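Local structure of amorpha-4,11-diene synthase (Artemisia annua, 4GAX) at residues I92-E97 against F294-S299; L218-A223 against N249-L254; G117-L122 against H156-L161. The protein is a sesquiterpene synthase that, as in its family, probably uses metal ions to convert farnesyl diphosphate into a cyclic sesquiterpene. All blocks are in the same frame, centred on the assembly; numbering follows the deposited sequence.

How the contacts relate
All three contacts join parts of an all-helical chain, and contact 1 spans it most widely: 92-97 belongs to the N-terminal terpene synthase region and 294-299 to the metal-binding one. Contacts 3 and 2 follow in that order along the chain, both between the two segments of contact 1. Contacts 1 and 2 have centres 10 Å apart and touch directly, because L251 of helix 238-269 packs on F294, P296 and Y94; contact 1 joins the two regions, and contact 2, between helices 219-232 and 238-269, lies directly against it. Contact 3 is separate, its centre 27 Å from each of the others, and links helices 120-129 and 157-167 within the N-terminal region.

Contact 1. Residues I92-E97 against F294-S299; sequences ISYLFE and FEPQYS
Y94 packs its side chain against three consecutive residues, F294, E295 and P296, and contributes 96 of the 221 Å² buried, the largest share of any residue. The clearest interaction is a CH-pi contact: P296 CD stands 3.8 Å from the centroid of the Y94 ring and 21° off its normal, over one face but displaced toward the rim. P296 CG follows along the same rim, 3.7 Å from Y94 CE1. F294 meets the CD2-CE2 side of the tyrosine, with F294 CE1 3.9 Å from Y94 CD2 and the two side chains roughly perpendicular. Nearer the backbone, E295 CG lies 3.6 Å from Y94 CB, so the glutamate contributes its methylene to the packing. Y94 CB already points at 294-299, and chi1 of 62°, with CG between the backbone N and the carbonyl carbon, turns one ring face to P296 CD and the CD2-CE2 side to F294 CE1.

The carboxylate of E295 looks two ways: OE2 pairs with R293 and also accepts from a water that lies 2.8 Å from S93 OG. An alanine in place of Y94 would remove the ring and its hydroxyl, and would probably leave P296 and F294 without their shared packing partner and E247 without its hydrogen-bond mate. This is loop-to-loop packing that joins the N-terminal terpene synthase region to the metal-binding one: 92-97 connects helices 77-89 and 97-111, and 294-299 connects helices 282-292 and 299-322. Beside both runs helix 238-269, whose E247 takes the hydrogen bond of Y94 OH and whose L251 backs F294 and P296.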
loop_
_atom_site.group_PDB
_atom_site.type_symbol
_atom_site.label_atom_id
_atom_site.label_comp_id
_atom_site.label_asym_id
_atom_site.label_seq_id
_atom_site.Cartn_x
_atom_site.Cartn_y
_atom_site.Cartn_z
ATOM N N ILE A 92 6.685 6.369 13.334
ATOM C CA ILE A 92 5.972 7.241 14.279
ATOM C C ILE A 92 5.651 8.629 13.721
ATOM O O ILE A 92 5.407 9.579 14.474
ATOM C CB ILE A 92 6.723 7.391 15.610
ATOM C CG1 ILE A 92 8.226 7.539 15.377
ATOM C CG2 ILE A 92 6.466 6.188 16.497
ATOM C CD1 ILE A 92 8.969 7.900 16.647
ATOM N N SER A 93 5.649 8.753 12.400
ATOM C CA SER A 93 5.322 10.032 11.785
ATOM C C SER A 93 3.906 10.498 12.158
ATOM O O SER A 93 3.668 11.702 12.289
ATOM C CB SER A 93 5.509 9.968 10.270
ATOM O OG SER A 93 4.654 8.990 9.704
ATOM N N TYR A 94 2.986 9.555 12.393
ATOM C CA TYR A 94 1.609 9.916 12.778
ATOM C C TYR A 94 1.535 10.651 14.108
ATOM O O TYR A 94 0.534 11.295 14.398
ATOM C CB TYR A 94 0.693 8.685 12.841
ATOM C CG TYR A 94 1.121 7.663 13.863
ATOM C CD1 TYR A 94 0.641 7.706 15.175
ATOM C CD2 TYR A 94 2.002 6.643 13.521
ATOM C CE1 TYR A 94 1.036 6.760 16.114
ATOM C CE2 TYR A 94 2.400 5.694 14.451
ATOM C CZ TYR A 94 1.916 5.758 15.744
ATOM O OH TYR A 94 2.318 4.811 16.654
ATOM N N LEU A 95 2.586 10.547 14.925
ATOM C CA LEU A 95 2.630 11.303 16.177
ATOM C C LEU A 95 2.983 12.766 15.937
ATOM O O LEU A 95 2.713 13.613 16.777
ATOM C CB LEU A 95 3.663 10.705 17.134
ATOM C CG LEU A 95 3.400 9.293 17.664
ATOM C CD1 LEU A 95 4.501 8.940 18.641
ATOM C CD2 LEU A 95 2.043 9.227 18.352
ATOM N N PHE A 96 3.582 13.060 14.787
ATOM C CA PHE A 96 4.094 14.405 14.517
ATOM C C PHE A 96 3.682 14.921 13.141
ATOM O O PHE A 96 4.487 15.533 12.424
ATOM C CB PHE A 96 5.618 14.385 14.622
ATOM C CG PHE A 96 6.114 13.804 15.912
ATOM C CD1 PHE A 96 6.063 14.549 17.073
ATOM C CD2 PHE A 96 6.610 12.507 15.969
ATOM C CE1 PHE A 96 6.520 14.025 18.288
ATOM C CE2 PHE A 96 7.069 11.972 17.177
ATOM C CZ PHE A 96 7.017 12.736 18.337
ATOM N N GLU A 97 2.425 14.666 12.788
ATOM C CA GLU A 97 1.889 14.991 11.475
ATOM C C GLU A 97 2.028 16.473 11.185
ATOM O O GLU A 97 2.589 16.870 10.149
ATOM C CB GLU A 97 0.412 14.600 11.403
ATOM C CG GLU A 97 0.002 13.983 10.091
ATOM C CD GLU A 97 0.670 12.639 9.856
ATOM O OE1 GLU A 97 0.222 11.637 10.451
ATOM O OE2 GLU A 97 1.648 12.579 9.078
ATOM N N PHE A 294 -2.080 2.586 8.101
ATOM C CA PHE A 294 -1.896 1.783 9.318
ATOM C C PHE A 294 -2.112 2.620 10.581
ATOM O O PHE A 294 -2.169 2.087 11.699
ATOM C CB PHE A 294 -0.472 1.205 9.366
ATOM C CG PHE A 294 0.576 2.254 9.634
ATOM C CD1 PHE A 294 0.957 2.570 10.934
ATOM C CD2 PHE A 294 1.145 2.965 8.581
ATOM C CE1 PHE A 294 1.902 3.569 11.182
ATOM C CE2 PHE A 294 2.102 3.968 8.816
ATOM C CZ PHE A 294 2.480 4.267 10.125
ATOM N N GLU A 295 -2.204 3.933 10.415
ATOM C CA GLU A 295 -2.195 4.848 11.553
ATOM C C GLU A 295 -3.456 4.740 12.418
ATOM O O GLU A 295 -4.533 4.380 11.918
ATOM C CB GLU A 295 -1.965 6.285 11.072
ATOM C CG GLU A 295 -0.619 6.452 10.350
ATOM C CD GLU A 295 -0.721 6.228 8.841
ATOM O OE1 GLU A 295 -1.685 5.577 8.374
ATOM O OE2 GLU A 295 0.165 6.711 8.111
ATOM N N PRO A 296 -3.322 5.058 13.718
ATOM C CA PRO A 296 -4.425 4.854 14.661
ATOM C C PRO A 296 -5.670 5.626 14.276
ATOM O O PRO A 296 -6.757 5.135 14.517
ATOM C CB PRO A 296 -3.860 5.348 16.002
ATOM C CG PRO A 296 -2.625 6.120 15.660
ATOM C CD PRO A 296 -2.099 5.551 14.386
ATOM N N GLN A 297 -5.508 6.788 13.653
ATOM C CA GLN A 297 -6.628 7.639 13.286
ATOM C C GLN A 297 -7.573 6.938 12.294
ATOM O O GLN A 297 -8.754 7.284 12.189
ATOM C CB GLN A 297 -6.101 8.956 12.670
ATOM C CG GLN A 297 -5.193 9.803 13.599
ATOM C CD GLN A 297 -3.805 9.192 13.874
ATOM O OE1 GLN A 297 -3.364 8.287 13.178
ATOM N NE2 GLN A 297 -3.124 9.698 14.901
ATOM N N TYR A 298 -7.048 5.965 11.558
ATOM C CA TYR A 298 -7.813 5.305 10.506
ATOM C C TYR A 298 -8.374 3.911 10.854
ATOM O O TYR A 298 -8.673 3.107 9.969
ATOM C CB TYR A 298 -6.963 5.258 9.239
ATOM C CG TYR A 298 -6.510 6.647 8.836
ATOM C CD1 TYR A 298 -7.437 7.624 8.503
ATOM C CD2 TYR A 298 -5.159 6.990 8.817
ATOM C CE1 TYR A 298 -7.036 8.912 8.131
ATOM C CE2 TYR A 298 -4.740 8.295 8.433
ATOM C CZ TYR A 298 -5.691 9.238 8.097
ATOM O OH TYR A 298 -5.296 10.515 7.736
ATOM N N SER A 299 -8.532 3.649 12.139
ATOM C CA SER A 299 -9.100 2.392 12.626
ATOM C C SER A 299 -10.462 2.019 12.032
ATOM O O SER A 299 -10.649 0.891 11.560
ATOM C CB SER A 299 -9.211 2.425 14.155
ATOM O OG SER A 299 -9.543 1.138 14.621
HETATM O O HOH W 1 2.098 7.927 9.126
#

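Contact 2. Residues L218-A223 against N249-L254; sequences LPRIEA and NLLQSL
R220 reaches from helix 219-232 to L251 and Q252 on helix 238-269, bridging backbones whose nearest CA atoms, of R220 and Q252, are 10.1 Å apart. The arginine supplies 70 of the 120 Å² buried. Its chain starts with CG anti to the backbone N (chi1 -172°), bends once at chi2 (63°) and then runs straight, which delivers the guanidinium to the far helix. There L251 lies over one face of the flat group: L251 CD2 is 3.6 Å from R220 NH1, and L251 CB is 3.7 Å from R220 NH2. The two side chains run alongside each other with opposite sense, and L251 CD2 lies by the guanidinium.

The two helices follow one another in the chain, and the contact is side-chain packing between successive helices of the all-alpha terpene synthase fold. R220 NH2 also approaches Q252 N, at 3.4 Å, but both are donors and no bond links them. The closeness is consistent with R220 NH2 bonding to F248 O, four residues before Q252. The side chain of Q252 contributes only CB, 4.0 Å from R220 NH2; it extends beyond CG, and its NE2 is hydrogen-bonded to the carbonyls of L556 and Y559 near the C-terminus. L556, on helix 547-557, packs against R220 as well.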
loop_
_atom_site.group_PDB
_atom_site.type_symbol
_atom_site.label_atom_id
_atom_site.label_comp_id
_atom_site.label_asym_id
_atom_site.label_seq_id
_atom_site.Cartn_x
_atom_site.Cartn_y
_atom_site.Cartn_z
ATOM N N LEU A 218 5.777 -0.928 2.165
ATOM C CA LEU A 218 4.719 -0.303 2.955
ATOM C C LEU A 218 5.354 0.255 4.237
ATOM O O LEU A 218 6.189 -0.416 4.840
ATOM C CB LEU A 218 3.682 -1.367 3.326
ATOM C CG LEU A 218 2.471 -1.535 2.404
ATOM C CD1 LEU A 218 2.559 -0.684 1.150
ATOM C CD2 LEU A 218 2.259 -2.999 2.066
ATOM N N PRO A 219 4.931 1.452 4.671
ATOM C CA PRO A 219 5.549 2.104 5.837
ATOM C C PRO A 219 5.542 1.282 7.124
ATOM O O PRO A 219 6.526 1.346 7.850
ATOM C CB PRO A 219 4.735 3.399 6.022
ATOM C CG PRO A 219 3.585 3.323 5.019
ATOM C CD PRO A 219 3.994 2.348 3.957
ATOM N N ARG A 220 4.483 0.528 7.412
ATOM C CA ARG A 220 4.469 -0.281 8.643
ATOM C C ARG A 220 5.459 -1.444 8.553
ATOM O O ARG A 220 6.061 -1.868 9.558
ATOM C CB ARG A 220 3.058 -0.815 8.932
ATOM C CG ARG A 220 2.901 -1.519 10.290
ATOM C CD ARG A 220 3.147 -0.562 11.453
ATOM N NE ARG A 220 2.776 -1.185 12.728
ATOM C CZ ARG A 220 2.937 -0.623 13.923
ATOM N NH1 ARG A 220 3.486 0.587 14.034
ATOM N NH2 ARG A 220 2.549 -1.281 15.014
ATOM N N ILE A 221 5.644 -1.969 7.347
ATOM C CA ILE A 221 6.624 -3.042 7.162
ATOM C C ILE A 221 8.043 -2.462 7.271
ATOM O O ILE A 221 8.948 -3.111 7.799
ATOM C CB ILE A 221 6.441 -3.754 5.799
ATOM C CG1 ILE A 221 5.072 -4.445 5.757
ATOM C CG2 ILE A 221 7.534 -4.771 5.557
ATOM C CD1 ILE A 221 4.741 -5.076 4.378
ATOM N N GLU A 222 8.253 -1.253 6.762
ATOM C CA GLU A 222 9.571 -0.606 6.940
ATOM C C GLU A 222 9.899 -0.415 8.420
ATOM O O GLU A 222 11.014 -0.694 8.858
ATOM C CB GLU A 222 9.653 0.726 6.198
ATOM C CG GLU A 222 10.870 1.605 6.564
ATOM C CD GLU A 222 12.202 1.029 6.084
ATOM O OE1 GLU A 222 12.199 0.037 5.305
ATOM O OE2 GLU A 222 13.267 1.582 6.477
ATOM N N ALA A 223 8.916 0.020 9.196
ATOM C CA ALA A 223 9.137 0.271 10.614
ATOM C C ALA A 223 9.614 -0.978 11.339
ATOM O O ALA A 223 10.591 -0.925 12.092
ATOM C CB ALA A 223 7.861 0.832 11.278
ATOM N N ASN A 249 4.439 -1.098 19.761
ATOM C CA ASN A 249 3.683 -2.107 20.512
ATOM C C ASN A 249 2.255 -1.649 20.815
ATOM O O ASN A 249 1.307 -2.445 20.744
ATOM C CB ASN A 249 4.431 -2.541 21.785
ATOM C CG ASN A 249 5.634 -3.445 21.485
ATOM O OD1 ASN A 249 5.788 -3.967 20.364
ATOM N ND2 ASN A 249 6.487 -3.644 22.494
ATOM N N LEU A 250 2.098 -0.372 21.150
ATOM C CA LEU A 250 0.761 0.177 21.382
ATOM C C LEU A 250 -0.096 0.078 20.128
ATOM O O LEU A 250 -1.250 -0.342 20.179
ATOM C CB LEU A 250 0.850 1.641 21.812
ATOM C CG LEU A 250 1.568 1.882 23.141
ATOM C CD1 LEU A 250 1.545 3.371 23.503
ATOM C CD2 LEU A 250 0.959 1.030 24.254
ATOM N N LEU A 251 0.457 0.474 18.990
ATOM C CA LEU A 251 -0.318 0.436 17.756
ATOM C C LEU A 251 -0.581 -1.006 17.322
ATOM O O LEU A 251 -1.668 -1.330 16.845
ATOM C CB LEU A 251 0.356 1.262 16.655
ATOM C CG LEU A 251 -0.427 1.444 15.361
ATOM C CD1 LEU A 251 -1.822 2.031 15.641
ATOM C CD2 LEU A 251 0.381 2.353 14.425
ATOM N N GLN A 252 0.388 -1.892 17.531
ATOM C CA GLN A 252 0.144 -3.310 17.282
ATOM C C GLN A 252 -1.037 -3.838 18.093
ATOM O O GLN A 252 -1.828 -4.647 17.587
ATOM C CB GLN A 252 1.391 -4.140 17.574
ATOM C CG GLN A 252 1.263 -5.596 17.143
ATOM C CD GLN A 252 2.481 -6.407 17.503
ATOM O OE1 GLN A 252 2.804 -6.582 18.690
ATOM N NE2 GLN A 252 3.176 -6.917 16.476
ATOM N N SER A 253 -1.161 -3.393 19.347
ATOM C CA SER A 253 -2.298 -3.818 20.169
ATOM C C SER A 253 -3.615 -3.365 19.548
ATOM O O SER A 253 -4.599 -4.101 19.563
ATOM C CB SER A 253 -2.186 -3.291 21.608
ATOM O OG SER A 253 -1.171 -3.982 22.300
ATOM N N LEU A 254 -3.626 -2.160 18.990
ATOM C CA LEU A 254 -4.829 -1.634 18.351
ATOM C C LEU A 254 -5.168 -2.472 17.122
ATOM O O LEU A 254 -6.324 -2.843 16.913
ATOM C CB LEU A 254 -4.633 -0.164 17.959
ATOM C CG LEU A 254 -5.764 0.418 17.108
ATOM C CD1 LEU A 254 -7.086 0.518 17.894
ATOM C CD2 LEU A 254 -5.376 1.775 16.545
#

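Contact 3. Residues G117-L122 against H156-L161; sequences GARSSL and HVEGLL
R119 and E158 form the direct polar link, a salt bridge in which R119 NH2 lies 2.8 Å from E158 OE2. As a hydrogen bond it is weak, because the N-H...O angle is only 130°. The carboxylate oxygen approaches at the edge of the guanidinium, near its plane, yet the two planes are turned 64° apart; this rules out a flat, two-pronged pairing, and one oxygen makes the close approach. R119 NH2 has a second acidic partner in E162 OE2, one turn further along the same helix, and this is its stronger one, so the arginine serves two acids on a single helical ridge. R119 bends at chi2 and chi3 to fold its head toward them, whereas E158 extends beyond CG to meet it. The arginine would be expected to ease the closeness of the two acids and favour their ionised forms.

A second, indirect link lies beside the first. A water stands 2.6 Å from S121 OG and donates to G159 O, at 2.9 Å, thereby tying the first turn of helix 120-129 to the backbone of helix 157-167. The backbones themselves stay apart, the closest CA atoms being those of R119 and G159 at 7.7 Å. With just 98 Å² buried between the segments, the evidence points to a surface contact held mainly by polar groups.

R119 occupies the N-cap position of helix 120-129, and H156 that of helix 157-167, so both segments include the start of a helix. R119 also rests on A78 and K82 of helix 77-89, while L122 packs on L81 and D85 of that helix. S121 packs further along helix 157-167, on L163, and L160 turns away to insert among F183, L188 and I191 of helix 175-194, within the N-terminal terpene synthase region.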
loop_
_atom_site.group_PDB
_atom_site.type_symbol
_atom_site.label_atom_id
_atom_site.label_comp_id
_atom_site.label_asym_id
_atom_site.label_seq_id
_atom_site.Cartn_x
_atom_site.Cartn_y
_atom_site.Cartn_z
ATOM N N GLY A 117 22.747 21.201 -0.358
ATOM C CA GLY A 117 23.483 20.959 0.866
ATOM C C GLY A 117 23.938 19.520 0.973
ATOM O O GLY A 117 23.902 18.763 -0.009
ATOM N N ALA A 118 24.378 19.146 2.173
ATOM C CA ALA A 118 24.411 17.744 2.552
ATOM C C ALA A 118 22.981 17.248 2.371
ATOM O O ALA A 118 22.025 18.056 2.343
ATOM C CB ALA A 118 24.844 17.581 3.996
ATOM N N ARG A 119 22.843 15.931 2.253
ATOM C CA ARG A 119 21.540 15.270 2.209
ATOM C C ARG A 119 20.710 15.729 1.017
ATOM O O ARG A 119 19.483 15.833 1.110
ATOM C CB ARG A 119 20.768 15.507 3.523
ATOM C CG ARG A 119 21.658 15.528 4.764
ATOM C CD ARG A 119 21.196 14.590 5.838
ATOM N NE ARG A 119 21.620 13.228 5.573
ATOM C CZ ARG A 119 22.302 12.472 6.427
ATOM N NH1 ARG A 119 22.652 12.940 7.618
ATOM N NH2 ARG A 119 22.630 11.239 6.078
ATOM N N SER A 120 21.367 15.993 -0.108
ATOM C CA SER A 120 20.622 16.382 -1.296
ATOM C C SER A 120 19.738 15.232 -1.799
ATOM O O SER A 120 18.582 15.454 -2.168
ATOM C CB SER A 120 21.543 16.974 -2.393
ATOM O OG SER A 120 22.634 16.127 -2.679
ATOM N N SER A 121 20.257 14.000 -1.787
ATOM C CA SER A 121 19.448 12.847 -2.194
ATOM C C SER A 121 18.250 12.636 -1.255
ATOM O O SER A 121 17.143 12.256 -1.684
ATOM C CB SER A 121 20.311 11.584 -2.219
ATOM O OG SER A 121 21.308 11.687 -3.225
ATOM N N LEU A 122 18.474 12.861 0.033
ATOM C CA LEU A 122 17.403 12.705 1.019
ATOM C C LEU A 122 16.368 13.809 0.834
ATOM O O LEU A 122 15.159 13.569 0.892
ATOM C CB LEU A 122 17.977 12.738 2.445
ATOM C CG LEU A 122 16.936 12.702 3.563
ATOM C CD1 LEU A 122 16.103 11.415 3.449
ATOM C CD2 LEU A 122 17.578 12.820 4.928
ATOM N N HIS A 156 31.356 6.439 0.266
ATOM C CA HIS A 156 30.461 6.850 1.336
ATOM C C HIS A 156 29.141 6.095 1.255
ATOM O O HIS A 156 28.220 6.504 0.540
ATOM C CB HIS A 156 30.194 8.350 1.288
ATOM C CG HIS A 156 29.235 8.813 2.338
ATOM N ND1 HIS A 156 28.276 9.775 2.105
ATOM C CD2 HIS A 156 29.075 8.427 3.627
ATOM C CE1 HIS A 156 27.572 9.968 3.205
ATOM N NE2 HIS A 156 28.034 9.163 4.144
ATOM N N VAL A 157 29.047 5.005 2.010
ATOM C CA VAL A 157 27.896 4.115 1.932
ATOM C C VAL A 157 26.568 4.818 2.182
ATOM O O VAL A 157 25.615 4.641 1.416
ATOM C CB VAL A 157 28.021 2.939 2.914
ATOM C CG1 VAL A 157 26.870 1.959 2.714
ATOM C CG2 VAL A 157 29.356 2.241 2.726
ATOM N N GLU A 158 26.493 5.616 3.246
ATOM C CA GLU A 158 25.225 6.261 3.585
ATOM C C GLU A 158 24.724 7.169 2.455
ATOM O O GLU A 158 23.527 7.225 2.180
ATOM C CB GLU A 158 25.325 7.048 4.893
ATOM C CG GLU A 158 23.962 7.313 5.519
ATOM C CD GLU A 158 24.006 8.351 6.627
ATOM O OE1 GLU A 158 25.118 8.807 6.979
ATOM O OE2 GLU A 158 22.924 8.713 7.141
ATOM N N GLY A 159 25.645 7.871 1.802
ATOM C CA GLY A 159 25.291 8.735 0.696
ATOM C C GLY A 159 24.851 7.929 -0.508
ATOM O O GLY A 159 23.921 8.328 -1.215
ATOM N N LEU A 160 25.531 6.809 -0.753
ATOM C CA LEU A 160 25.221 5.956 -1.898
ATOM C C LEU A 160 23.827 5.397 -1.732
ATOM O O LEU A 160 23.035 5.360 -2.676
ATOM C CB LEU A 160 26.194 4.785 -1.991
ATOM C CG LEU A 160 27.382 4.915 -2.927
ATOM C CD1 LEU A 160 28.190 3.616 -2.931
ATOM C CD2 LEU A 160 26.893 5.265 -4.313
ATOM N N LEU A 161 23.543 4.941 -0.517
ATOM C CA LEU A 161 22.222 4.434 -0.181
ATOM C C LEU A 161 21.140 5.490 -0.310
ATOM O O LEU A 161 20.047 5.190 -0.792
ATOM C CB LEU A 161 22.215 3.862 1.238
ATOM C CG LEU A 161 22.331 2.352 1.382
ATOM C CD1 LEU A 161 22.337 2.006 2.866
ATOM C CD2 LEU A 161 21.163 1.671 0.659
HETATM O O HOH W 2 23.654 11.048 -2.254
#